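PDB 1E9S: conjugal transfer protein TRWB from Escherichia coli, which probably couples the DNA-processing machinery to the type IV secretion channel during conjugation, acting as a hexameric P-loop NTPase that binds DNA. Local coordinates for residues Q39-G44 with A74-L79; K66-R71 with L420-F425; R80-V85 with K278-L283. All blocks are in the same frame, centred on the assembly; numbering follows the deposited sequence.

How the contacts relate
All three contacts surround helix 66-79, the helix after the probable P-loop, and the turn that leads from it into strand 83-89. Contact 3 is the buried one, two neighbouring parallel strands of the large mixed sheet, held by backbone bonds and a charged cluster at the strand entrance. Contacts 1 and 2 lie on the helix itself and are only partly buried: contact 1 ties the last turns of the helix to segment 39-44 through one threonine hydroxyl and a water, while contact 2 lays a chain segment over the first turns mainly by van der Waals packing, without hydrogen bonds. Tyr75 against Phe425 connects contacts 1 and 2; Ala74 and Leu78 against Met84 connect contacts 1 and 3.

Contact 1 of 3, residues Q39-G44 with A74-L79; sequences QVTVAG and AYTGLL
Thr76, on the last turns of helix 66-79, meets Val40 and Thr41 with both branches of its side chain. Its OG1 accepts a nearly straight hydrogen bond from the backbone N of Thr41 (3.1 Å, 166° at the hydrogen), while its CG2 lies 3.4 Å from Thr41 OG1, the two threonine side chains crossing at about a right angle. With chi1 at 54°, Thr76 OG1 sits between its own N and carbonyl carbon, a position that also lets it bond back to the carbonyl O of Glu72, one helical turn earlier. Beside this bond Val40 packs on the helix: its CG2 is 3.3 Å from Gly77 CA and 3.5 Å from Thr76 OG1. With no side chain at Gly77, Val40 CG2 rests directly on the helix backbone. Beside this approach a water bridges two carbonyls, donating to Gln39 O at 2.7 Å and to Thr76 O at 2.9 Å.

In the second shell, Glu72 serves both partners. Its backbone O anchors Thr76, and its OE2 is hydrogen-bonded to Thr41 OG1 and to Gly44 N, fixing the turn that follows strand 41-42. The Gln39 amide is bound instead by Glu35 N, to OE1, and by Thr33 O, from NE2. Segment 39-44 thus meets the helix at Val40 and Thr41; Val40 also touches Trp282 of strand 281-285, while Ala74 and Leu78 on the same helix turn to Met84 of strand 83-89 and Tyr75 and Leu78 reach Phe97 of helix 92-97.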
loop_
_atom_site.group_PDB
_atom_site.type_symbol
_atom_site.label_atom_id
_atom_site.label_comp_id
_atom_site.label_asym_id
_atom_site.label_seq_id
_atom_site.Cartn_x
_atom_site.Cartn_y
_atom_site.Cartn_z
ATOM N N GLN A 39 35.329 17.034 -27.513
ATOM C CA GLN A 39 34.311 16.290 -26.798
ATOM C C GLN A 39 34.857 15.191 -25.914
ATOM O O GLN A 39 36.027 14.832 -25.974
ATOM C CB GLN A 39 33.332 15.668 -27.786
ATOM C CG GLN A 39 32.421 16.649 -28.462
ATOM C CD GLN A 39 31.806 16.059 -29.707
ATOM O OE1 GLN A 39 32.504 15.794 -30.683
ATOM N NE2 GLN A 39 30.497 15.838 -29.680
ATOM N N VAL A 40 33.962 14.656 -25.099
ATOM C CA VAL A 40 34.246 13.574 -24.177
ATOM C C VAL A 40 33.548 12.369 -24.818
ATOM O O VAL A 40 32.669 12.548 -25.644
ATOM C CB VAL A 40 33.654 13.952 -22.799
ATOM C CG1 VAL A 40 32.628 12.958 -22.351
ATOM C CG2 VAL A 40 34.765 14.134 -21.804
ATOM N N THR A 41 33.936 11.145 -24.491
ATOM C CA THR A 41 33.254 10.015 -25.116
ATOM C C THR A 41 32.614 9.026 -24.152
ATOM O O THR A 41 33.150 8.734 -23.080
ATOM C CB THR A 41 34.184 9.220 -26.081
ATOM O OG1 THR A 41 35.357 8.786 -25.390
ATOM C CG2 THR A 41 34.585 10.083 -27.252
ATOM N N VAL A 42 31.451 8.526 -24.554
ATOM C CA VAL A 42 30.702 7.558 -23.775
ATOM C C VAL A 42 30.615 6.284 -24.615
ATOM O O VAL A 42 29.955 6.253 -25.652
ATOM C CB VAL A 42 29.285 8.087 -23.441
ATOM C CG1 VAL A 42 28.553 7.093 -22.553
ATOM C CG2 VAL A 42 29.393 9.420 -22.704
ATOM N N ALA A 43 31.301 5.238 -24.171
ATOM C CA ALA A 43 31.301 3.983 -24.898
ATOM C C ALA A 43 31.766 4.205 -26.342
ATOM O O ALA A 43 31.274 3.568 -27.282
ATOM C CB ALA A 43 29.911 3.371 -24.879
ATOM N N GLY A 44 32.721 5.115 -26.510
ATOM C CA GLY A 44 33.262 5.394 -27.829
ATOM C C GLY A 44 32.491 6.440 -28.604
ATOM O O GLY A 44 32.998 6.988 -29.582
ATOM N N ALA A 74 36.261 9.667 -17.948
ATOM C CA ALA A 74 37.163 10.472 -17.133
ATOM C C ALA A 74 38.416 10.846 -17.916
ATOM O O ALA A 74 38.860 11.989 -17.884
ATOM C CB ALA A 74 37.539 9.715 -15.881
ATOM N N TYR A 75 38.983 9.869 -18.616
ATOM C CA TYR A 75 40.176 10.081 -19.421
ATOM C C TYR A 75 39.966 11.177 -20.467
ATOM O O TYR A 75 40.688 12.172 -20.477
ATOM C CB TYR A 75 40.557 8.775 -20.106
ATOM C CG TYR A 75 41.827 8.833 -20.900
ATOM C CD1 TYR A 75 43.012 9.263 -20.311
ATOM C CD2 TYR A 75 41.850 8.451 -22.239
ATOM C CE1 TYR A 75 44.194 9.313 -21.030
ATOM C CE2 TYR A 75 43.032 8.495 -22.976
ATOM C CZ TYR A 75 44.203 8.930 -22.364
ATOM O OH TYR A 75 45.383 9.001 -23.075
ATOM N N THR A 76 38.976 11.004 -21.337
ATOM C CA THR A 76 38.710 11.996 -22.373
ATOM C C THR A 76 38.331 13.359 -21.805
ATOM O O THR A 76 38.493 14.379 -22.466
ATOM C CB THR A 76 37.603 11.522 -23.342
ATOM O OG1 THR A 76 36.434 11.155 -22.605
ATOM C CG2 THR A 76 38.079 10.342 -24.135
ATOM N N GLY A 77 37.825 13.377 -20.580
ATOM C CA GLY A 77 37.457 14.635 -19.954
ATOM C C GLY A 77 38.696 15.347 -19.450
ATOM O O GLY A 77 38.803 16.563 -19.513
ATOM N N LEU A 78 39.641 14.569 -18.943
ATOM C CA LEU A 78 40.893 15.102 -18.446
ATOM C C LEU A 78 41.724 15.651 -19.599
ATOM O O LEU A 78 42.337 16.709 -19.469
ATOM C CB LEU A 78 41.671 14.005 -17.723
ATOM C CG LEU A 78 41.047 13.528 -16.405
ATOM C CD1 LEU A 78 41.716 12.265 -15.916
ATOM C CD2 LEU A 78 41.153 14.636 -15.371
ATOM N N LEU A 79 41.738 14.929 -20.721
ATOM C CA LEU A 79 42.478 15.345 -21.914
ATOM C C LEU A 79 42.012 16.712 -22.354
ATOM O O LEU A 79 42.774 17.489 -22.912
ATOM C CB LEU A 79 42.255 14.365 -23.060
ATOM C CG LEU A 79 42.790 12.954 -22.848
ATOM C CD1 LEU A 79 42.450 12.129 -24.049
ATOM C CD2 LEU A 79 44.283 12.975 -22.641
HETATM O O HOH W 1 38.626 14.872 -25.366
#

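Contact 2 of 3, residues K66-R71 with L420-F425; sequences KSVLLR and LEIKQF
Val68 and Ile422 bring the two backbones to 6.1 Å between CA atoms, where the irregular chain 420-425 passes over the first turns of helix 66-79 and bends in an inverse gamma turn centred on Ile422. Val68 points into that bend. Its CG1, anti to the backbone N (chi1 -176°), touches Glu421 O at 3.2 Å, and its CG2 comes to 4.4 Å from Ile422 CG1. Leu420 packs beside it, CD2 lying 3.9 Å from Leu69 CB and slightly farther from Val68 CB. A turn along the helix, Arg71 and Phe425 run alongside each other, pointing opposite ways. The aliphatic part of the arginine does the closest touching, CG to Phe425 CE2 at 3.5 Å. Bends at chi2 and chi3 then fold the chain back, bringing NH1 to 3.7 Å from Phe425 CD2, which lies at the guanidinium's edge, near its plane. The guanidinium and ring planes stand 85° apart, nearly perpendicular, so the ring does not lie flat on the guanidinium. Phe425 also meets Tyr75 and Phe97 edge-to-face, which joins this end of the contact to an aromatic cluster. Between the two segments the contact is made by van der Waals packing, with Arg71 NE in a weak, long ion pair with Asp92 OD2; shape rather than polar pairing therefore fits chain 420-425 to the helix that follows the probable Walker A loop.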
loop_
_atom_site.group_PDB
_atom_site.type_symbol
_atom_site.label_atom_id
_atom_site.label_comp_id
_atom_site.label_asym_id
_atom_site.label_seq_id
_atom_site.Cartn_x
_atom_site.Cartn_y
_atom_site.Cartn_z
ATOM N N LYS A 66 31.048 -0.987 -16.671
ATOM C CA LYS A 66 30.847 0.351 -16.121
ATOM C C LYS A 66 32.190 1.007 -15.870
ATOM O O LYS A 66 32.363 2.201 -16.109
ATOM C CB LYS A 66 30.081 0.300 -14.801
ATOM C CG LYS A 66 28.591 0.129 -14.928
ATOM C CD LYS A 66 27.960 0.366 -13.578
ATOM C CE LYS A 66 26.458 0.448 -13.649
ATOM N NZ LYS A 66 25.918 0.564 -12.272
ATOM N N SER A 67 33.133 0.213 -15.373
ATOM C CA SER A 67 34.472 0.702 -15.080
ATOM C C SER A 67 35.130 1.195 -16.357
ATOM O O SER A 67 35.687 2.291 -16.401
ATOM C CB SER A 67 35.313 -0.405 -14.457
ATOM O OG SER A 67 34.664 -0.940 -13.316
ATOM N N VAL A 68 35.058 0.382 -17.401
ATOM C CA VAL A 68 35.630 0.760 -18.682
ATOM C C VAL A 68 35.015 2.078 -19.178
ATOM O O VAL A 68 35.722 2.961 -19.653
ATOM C CB VAL A 68 35.383 -0.349 -19.727
ATOM C CG1 VAL A 68 36.069 0.000 -21.028
ATOM C CG2 VAL A 68 35.880 -1.663 -19.199
ATOM N N LEU A 69 33.698 2.198 -19.044
ATOM C CA LEU A 69 32.970 3.375 -19.486
ATOM C C LEU A 69 33.324 4.622 -18.684
ATOM O O LEU A 69 33.601 5.669 -19.260
ATOM C CB LEU A 69 31.471 3.102 -19.409
ATOM C CG LEU A 69 30.530 4.149 -19.983
ATOM C CD1 LEU A 69 29.161 3.538 -20.057
ATOM C CD2 LEU A 69 30.509 5.402 -19.129
ATOM N N LEU A 70 33.308 4.517 -17.361
ATOM C CA LEU A 70 33.628 5.652 -16.510
ATOM C C LEU A 70 35.077 6.056 -16.676
ATOM O O LEU A 70 35.409 7.238 -16.666
ATOM C CB LEU A 70 33.346 5.305 -15.051
ATOM C CG LEU A 70 31.916 5.550 -14.530
ATOM C CD1 LEU A 70 30.849 5.063 -15.503
ATOM C CD2 LEU A 70 31.772 4.840 -13.198
ATOM N N ARG A 71 35.936 5.056 -16.830
ATOM C CA ARG A 71 37.369 5.259 -17.021
ATOM C C ARG A 71 37.615 6.079 -18.308
ATOM O O ARG A 71 38.375 7.050 -18.304
ATOM C CB ARG A 71 38.032 3.885 -17.119
ATOM C CG ARG A 71 39.517 3.796 -16.831
ATOM C CD ARG A 71 39.816 3.146 -15.474
ATOM N NE ARG A 71 39.201 1.833 -15.276
ATOM C CZ ARG A 71 39.340 0.792 -16.092
ATOM N NH1 ARG A 71 40.080 0.890 -17.188
ATOM N NH2 ARG A 71 38.741 -0.358 -15.805
ATOM N N LEU A 420 32.089 -1.578 -26.007
ATOM C CA LEU A 420 33.076 -0.853 -25.216
ATOM C C LEU A 420 34.461 -1.461 -25.417
ATOM O O LEU A 420 34.637 -2.681 -25.353
ATOM C CB LEU A 420 32.717 -0.894 -23.727
ATOM C CG LEU A 420 31.600 0.026 -23.227
ATOM C CD1 LEU A 420 30.263 -0.351 -23.851
ATOM C CD2 LEU A 420 31.525 -0.084 -21.717
ATOM N N GLU A 421 35.438 -0.597 -25.662
ATOM C CA GLU A 421 36.817 -1.018 -25.873
ATOM C C GLU A 421 37.547 -0.978 -24.538
ATOM O O GLU A 421 37.530 0.044 -23.852
ATOM C CB GLU A 421 37.465 -0.060 -26.872
ATOM C CG GLU A 421 38.957 -0.128 -27.019
ATOM C CD GLU A 421 39.449 0.987 -27.924
ATOM O OE1 GLU A 421 39.060 0.989 -29.116
ATOM O OE2 GLU A 421 40.203 1.864 -27.440
ATOM N N ILE A 422 38.172 -2.089 -24.159
ATOM C CA ILE A 422 38.896 -2.132 -22.895
ATOM C C ILE A 422 40.269 -1.480 -23.009
ATOM O O ILE A 422 41.275 -2.174 -23.155
ATOM C CB ILE A 422 39.106 -3.570 -22.384
ATOM C CG1 ILE A 422 37.763 -4.256 -22.162
ATOM C CG2 ILE A 422 39.867 -3.531 -21.054
ATOM C CD1 ILE A 422 37.892 -5.644 -21.561
ATOM N N LYS A 423 40.312 -0.150 -22.938
ATOM C CA LYS A 423 41.581 0.558 -23.025
ATOM C C LYS A 423 42.407 0.236 -21.792
ATOM O O LYS A 423 41.876 0.055 -20.699
ATOM C CB LYS A 423 41.380 2.071 -23.135
ATOM C CG LYS A 423 42.705 2.791 -23.432
ATOM C CD LYS A 423 42.520 4.247 -23.846
ATOM C CE LYS A 423 43.817 4.839 -24.416
ATOM N NZ LYS A 423 44.958 4.797 -23.446
ATOM N N GLN A 424 43.714 0.151 -21.978
ATOM C CA GLN A 424 44.618 -0.169 -20.888
ATOM C C GLN A 424 45.208 1.113 -20.331
ATOM O O GLN A 424 45.657 1.979 -21.086
ATOM C CB GLN A 424 45.727 -1.086 -21.406
ATOM C CG GLN A 424 45.927 -2.379 -20.632
ATOM C CD GLN A 424 44.635 -3.083 -20.238
ATOM O OE1 GLN A 424 43.792 -2.509 -19.540
ATOM N NE2 GLN A 424 44.483 -4.340 -20.666
ATOM N N PHE A 425 45.182 1.240 -19.009
ATOM C CA PHE A 425 45.728 2.417 -18.354
ATOM C C PHE A 425 46.828 2.033 -17.387
ATOM O O PHE A 425 46.664 1.124 -16.570
ATOM C CB PHE A 425 44.648 3.189 -17.598
ATOM C CG PHE A 425 43.651 3.849 -18.482
ATOM C CD1 PHE A 425 43.906 5.098 -19.025
ATOM C CD2 PHE A 425 42.474 3.213 -18.812
ATOM C CE1 PHE A 425 42.999 5.694 -19.886
ATOM C CE2 PHE A 425 41.567 3.807 -19.671
ATOM C CZ PHE A 425 41.830 5.048 -20.209
#

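Contact 3 of 3, residues R80-V85 with K278-L283; sequences RGDRMV and KRRLWL
The Trp282 indole and the Asp82 carboxylate lie nearly coplanar, 10° apart, joined edge to edge by a nearly straight hydrogen bond from NE1 to the anti side of OD2 (2.9 Å). Trp282 CG stands beside the backbone N (chi1 -67°), which sets the indole against Asp82. Arg83 O lies at the same indole's edge, Met84 SD approaches the five-membered ring obliquely in a Met-aromatic contact, and Arg280 CD lies over one face of the Arg80 guanidinium. These groups belong to or just precede two neighbouring parallel strands, 83-85 and 281-283, in the central sheet of the P-loop NTPase fold. Gly81, with positive phi in a Schellman motif, turns the chain from the helix toward strand 83-85. Backbone bonds Trp282 N to Arg83 O (3.0 Å) and Val85 N to Trp282 O (2.8 Å) set the register. Met84 and Trp282 share one face of the sheet; Val85, Leu281 and Leu283 pack on the other.

Two arginines grip Asp82. Arg80 binds side-on, NE to OD1 and NH2 to OD2, close to the carboxylate plane. Arg280 also comes side-on, but with its guanidinium 60° from that plane and both NE and NH2 directed at OD1. Together they would favour the ionised aspartate. Arg80 NH1 has a second carboxylate in Glu52. Asp82 OD1 thus receives three N-H groups, with Arg280 NE, 2.8 Å away, arriving from above the carboxylate plane.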
loop_
_atom_site.group_PDB
_atom_site.type_symbol
_atom_site.label_atom_id
_atom_site.label_comp_id
_atom_site.label_asym_id
_atom_site.label_seq_id
_atom_site.Cartn_x
_atom_site.Cartn_y
_atom_site.Cartn_z
ATOM N N ARG A 80 40.747 17.001 -22.096
ATOM C CA ARG A 80 40.164 18.273 -22.469
ATOM C C ARG A 80 40.440 19.330 -21.400
ATOM O O ARG A 80 40.098 20.498 -21.565
ATOM C CB ARG A 80 38.670 18.092 -22.676
ATOM C CG ARG A 80 38.057 19.170 -23.479
ATOM C CD ARG A 80 36.644 18.814 -23.779
ATOM N NE ARG A 80 35.873 18.677 -22.554
ATOM C CZ ARG A 80 34.558 18.514 -22.520
ATOM N NH1 ARG A 80 33.868 18.463 -23.651
ATOM N NH2 ARG A 80 33.932 18.425 -21.359
ATOM N N GLY A 81 41.068 18.905 -20.306
ATOM C CA GLY A 81 41.401 19.814 -19.226
ATOM C C GLY A 81 40.293 20.076 -18.224
ATOM O O GLY A 81 40.354 21.042 -17.474
ATOM N N ASP A 82 39.277 19.220 -18.199
ATOM C CA ASP A 82 38.157 19.384 -17.278
ATOM C C ASP A 82 38.572 19.022 -15.862
ATOM O O ASP A 82 39.490 18.228 -15.663
ATOM C CB ASP A 82 36.991 18.460 -17.659
ATOM C CG ASP A 82 36.496 18.658 -19.077
ATOM O OD1 ASP A 82 37.082 19.459 -19.821
ATOM O OD2 ASP A 82 35.508 17.999 -19.456
ATOM N N ARG A 83 37.894 19.606 -14.880
ATOM C CA ARG A 83 38.172 19.294 -13.486
ATOM C C ARG A 83 37.122 18.299 -13.037
ATOM O O ARG A 83 36.066 18.200 -13.648
ATOM C CB ARG A 83 38.092 20.543 -12.618
ATOM C CG ARG A 83 39.288 21.417 -12.784
ATOM C CD ARG A 83 39.249 22.545 -11.798
ATOM N NE ARG A 83 39.554 22.121 -10.439
ATOM C CZ ARG A 83 39.295 22.864 -9.374
ATOM N NH1 ARG A 83 38.727 24.049 -9.527
ATOM N NH2 ARG A 83 39.605 22.435 -8.164
ATOM N N MET A 84 37.403 17.554 -11.977
ATOM C CA MET A 84 36.422 16.598 -11.507
ATOM C C MET A 84 36.606 16.066 -10.098
ATOM O O MET A 84 37.709 16.037 -9.563
ATOM C CB MET A 84 36.353 15.436 -12.486
ATOM C CG MET A 84 37.661 14.743 -12.717
ATOM S SD MET A 84 37.536 13.893 -14.291
ATOM C CE MET A 84 38.359 12.405 -13.938
ATOM N N VAL A 85 35.486 15.668 -9.505
ATOM C CA VAL A 85 35.452 15.081 -8.180
ATOM C C VAL A 85 35.049 13.654 -8.466
ATOM O O VAL A 85 34.042 13.416 -9.127
ATOM C CB VAL A 85 34.384 15.740 -7.296
ATOM C CG1 VAL A 85 34.335 15.075 -5.927
ATOM C CG2 VAL A 85 34.700 17.207 -7.139
ATOM N N LYS A 278 33.072 29.240 -18.698
ATOM C CA LYS A 278 34.195 28.380 -19.061
ATOM C C LYS A 278 34.373 27.159 -18.153
ATOM O O LYS A 278 35.019 26.190 -18.550
ATOM C CB LYS A 278 35.509 29.178 -19.033
ATOM C CG LYS A 278 35.608 30.392 -19.929
ATOM C CD LYS A 278 35.735 30.000 -21.388
ATOM C CE LYS A 278 36.194 31.189 -22.218
ATOM N NZ LYS A 278 35.416 32.412 -21.868
ATOM N N ARG A 279 33.821 27.205 -16.942
ATOM C CA ARG A 279 33.984 26.099 -16.000
ATOM C C ARG A 279 33.220 24.826 -16.330
ATOM O O ARG A 279 32.056 24.865 -16.726
ATOM C CB ARG A 279 33.621 26.536 -14.588
ATOM C CG ARG A 279 33.903 25.466 -13.534
ATOM C CD ARG A 279 33.756 26.075 -12.166
ATOM N NE ARG A 279 32.664 27.041 -12.193
ATOM C CZ ARG A 279 32.666 28.202 -11.553
ATOM N NH1 ARG A 279 33.707 28.567 -10.811
ATOM N NH2 ARG A 279 31.623 29.005 -11.677
ATOM N N ARG A 280 33.905 23.699 -16.151
ATOM C CA ARG A 280 33.351 22.375 -16.401
ATOM C C ARG A 280 33.825 21.440 -15.293
ATOM O O ARG A 280 34.978 21.009 -15.300
ATOM C CB ARG A 280 33.829 21.819 -17.747
ATOM C CG ARG A 280 33.399 22.584 -18.973
ATOM C CD ARG A 280 33.814 21.821 -20.226
ATOM N NE ARG A 280 35.251 21.541 -20.250
ATOM C CZ ARG A 280 36.185 22.411 -20.634
ATOM N NH1 ARG A 280 35.836 23.615 -21.064
ATOM N NH2 ARG A 280 37.468 22.074 -20.608
ATOM N N LEU A 281 32.938 21.128 -14.350
ATOM C CA LEU A 281 33.267 20.242 -13.234
ATOM C C LEU A 281 32.430 18.970 -13.295
ATOM O O LEU A 281 31.212 19.026 -13.409
ATOM C CB LEU A 281 33.028 20.973 -11.900
ATOM C CG LEU A 281 33.457 20.438 -10.513
ATOM C CD1 LEU A 281 32.466 19.440 -9.981
ATOM C CD2 LEU A 281 34.822 19.834 -10.589
ATOM N N TRP A 282 33.092 17.823 -13.234
ATOM C CA TRP A 282 32.409 16.539 -13.263
ATOM C C TRP A 282 32.295 15.927 -11.884
ATOM O O TRP A 282 33.239 15.962 -11.101
ATOM C CB TRP A 282 33.154 15.538 -14.132
ATOM C CG TRP A 282 33.165 15.867 -15.562
ATOM C CD1 TRP A 282 34.005 16.726 -16.200
ATOM C CD2 TRP A 282 32.300 15.322 -16.564
ATOM N NE1 TRP A 282 33.723 16.749 -17.546
ATOM C CE2 TRP A 282 32.681 15.897 -17.800
ATOM C CE3 TRP A 282 31.238 14.403 -16.539
ATOM C CZ2 TRP A 282 32.039 15.582 -19.006
ATOM C CZ3 TRP A 282 30.597 14.090 -17.743
ATOM C CH2 TRP A 282 31.003 14.680 -18.959
ATOM N N LEU A 283 31.134 15.365 -11.589
ATOM C CA LEU A 283 30.933 14.708 -10.317
ATOM C C LEU A 283 30.698 13.258 -10.681
ATOM O O LEU A 283 29.656 12.908 -11.233
ATOM C CB LEU A 283 29.703 15.250 -9.593
ATOM C CG LEU A 283 29.641 15.061 -8.067
ATOM C CD1 LEU A 283 28.192 14.943 -7.661
ATOM C CD2 LEU A 283 30.410 13.827 -7.614
#